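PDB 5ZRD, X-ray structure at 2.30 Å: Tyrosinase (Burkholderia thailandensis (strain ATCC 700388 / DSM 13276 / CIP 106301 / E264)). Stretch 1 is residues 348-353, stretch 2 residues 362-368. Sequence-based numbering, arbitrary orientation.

Stretch 1 348-353: GTNASD
Stretch 2 362-368: APGESLN

Two irregular segments can pair through a single beta bridge with a turn at one end of each, and tyrosinase offers a compact example. Neither stretch is a regular helix or strand, yet they run antiparallel: T349 lies across from L367 (CA–CA 4.9 Å), N350 from S366 (4.9 Å), A351 from E365 (5.3 Å) and S352 from P363 (5.1 Å). About 363 Å² is buried, both sides summed.

L367 and A351 cover the most surface, and both point their CA-to-CB bonds toward the opposing stretch. L367, extended at phi/psi -105/134 with an m,t rotamer, sends its backbone N to T349 O at 2.8 Å, nearly linear at 173°. A351 N donates just as directly to E365 O, again at 2.8 Å and 173°. These two bonds flank the N350–S366 pair and define the bridge; N350 CA adds a CA-H...O contact to E365 O at 3.6 Å. Beside these bonds, A351 CB lies 4.3 Å from L367 CD2 and 4.1 Å from E365 CB, so the small methyl packs beside the larger side chains.

A351 (-58/-29) and S352 (-75/-16) are the central residues of a type I turn from N350 to D353, closed by D353 N to N350 O at 3.0 Å. D353 (m) reinforces it, its OD2 accepting from N350 N at 2.9 Å and G348 N at 2.8 Å. The second stretch enters through a type II turn, A362 to E365, closed by E365 N to A362 O at 3.1 Å; G364, at 81/-12, takes a conformation suited to glycine. The turns meet where S352, rotamer m, accepts G364 N at its OG, 2.9 Å away. E365, sideways at its CA-to-CB bond and t at chi1 and chi2, accepts A362 N on OE1 at 2.9 Å.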

# COMPACT_ATOMS: atom_id res chain seq x y z
N GLY A 348 25.89 9.49 8.40
CA GLY A 348 26.72 8.62 7.54
C GLY A 348 26.73 7.17 8.03
O GLY A 348 27.16 6.31 7.31
N THR A 349 26.24 6.90 9.24
CA THR A 349 26.26 5.53 9.79
C THR A 349 24.86 4.93 9.78
O THR A 349 24.66 3.90 10.41
CB THR A 349 26.79 5.45 11.22
OG1 THR A 349 25.95 6.24 12.05
CG2 THR A 349 28.20 5.93 11.38
N ASN A 350 23.93 5.55 9.05
CA ASN A 350 22.60 5.02 8.92
C ASN A 350 22.24 4.61 7.47
O ASN A 350 22.53 5.28 6.46
CB ASN A 350 21.56 5.99 9.44
CG ASN A 350 20.42 5.18 10.02
OD1 ASN A 350 20.51 4.68 11.15
ND2 ASN A 350 19.40 4.93 9.23
N ALA A 351 21.52 3.50 7.38
CA ALA A 351 20.99 3.05 6.12
C ALA A 351 20.09 4.12 5.49
O ALA A 351 19.96 4.14 4.24
CB ALA A 351 20.22 1.77 6.32
N SER A 352 19.44 4.96 6.29
CA SER A 352 18.51 5.96 5.75
C SER A 352 19.27 7.12 5.10
O SER A 352 18.68 7.91 4.40
CB SER A 352 17.54 6.49 6.79
OG SER A 352 16.70 5.46 7.26
N ASP A 353 20.56 7.23 5.38
CA ASP A 353 21.32 8.39 4.98
C ASP A 353 21.54 8.44 3.50
O ASP A 353 21.78 7.43 2.84
CB ASP A 353 22.69 8.43 5.68
CG ASP A 353 22.57 8.60 7.21
OD1 ASP A 353 21.57 9.16 7.70
OD2 ASP A 353 23.49 8.16 7.93
N ALA A 362 16.79 -1.98 6.25
CA ALA A 362 15.62 -1.28 6.71
C ALA A 362 15.98 0.16 7.06
O ALA A 362 17.10 0.43 7.43
CB ALA A 362 15.03 -1.99 7.90
N PRO A 363 15.03 1.08 6.93
CA PRO A 363 15.18 2.44 7.42
C PRO A 363 15.67 2.45 8.87
O PRO A 363 15.29 1.61 9.65
CB PRO A 363 13.78 3.07 7.33
CG PRO A 363 13.08 2.27 6.27
CD PRO A 363 13.67 0.88 6.41
N GLY A 364 16.53 3.38 9.21
CA GLY A 364 17.00 3.46 10.59
C GLY A 364 18.10 2.46 10.93
O GLY A 364 18.76 2.62 11.95
N GLU A 365 18.36 1.48 10.08
CA GLU A 365 19.31 0.45 10.42
C GLU A 365 20.74 1.01 10.46
O GLU A 365 21.17 1.84 9.63
CB GLU A 365 19.14 -0.69 9.42
CG GLU A 365 20.09 -1.85 9.62
CD GLU A 365 19.54 -3.15 9.07
OE1 GLU A 365 18.56 -3.09 8.31
OE2 GLU A 365 20.09 -4.23 9.40
N SER A 366 21.51 0.51 11.42
CA SER A 366 22.86 0.98 11.64
C SER A 366 23.83 0.29 10.68
O SER A 366 23.75 -0.91 10.47
CB SER A 366 23.28 0.79 13.08
OG SER A 366 24.67 0.50 13.15
N LEU A 367 24.74 1.09 10.12
CA LEU A 367 25.86 0.62 9.35
C LEU A 367 27.12 0.73 10.20
O LEU A 367 27.38 1.80 10.81
CB LEU A 367 26.02 1.47 8.09
CG LEU A 367 24.76 1.65 7.25
CD1 LEU A 367 25.01 2.54 6.03
CD2 LEU A 367 24.25 0.30 6.80
N ASN A 368 27.92 -0.34 10.19
CA ASN A 368 29.16 -0.41 10.97
C ASN A 368 30.16 -1.38 10.30
O ASN A 368 29.95 -1.78 9.14
CB ASN A 368 28.80 -0.77 12.41
CG ASN A 368 28.10 -2.11 12.46
OD1 ASN A 368 28.70 -3.11 12.06
ND2 ASN A 368 26.83 -2.12 12.82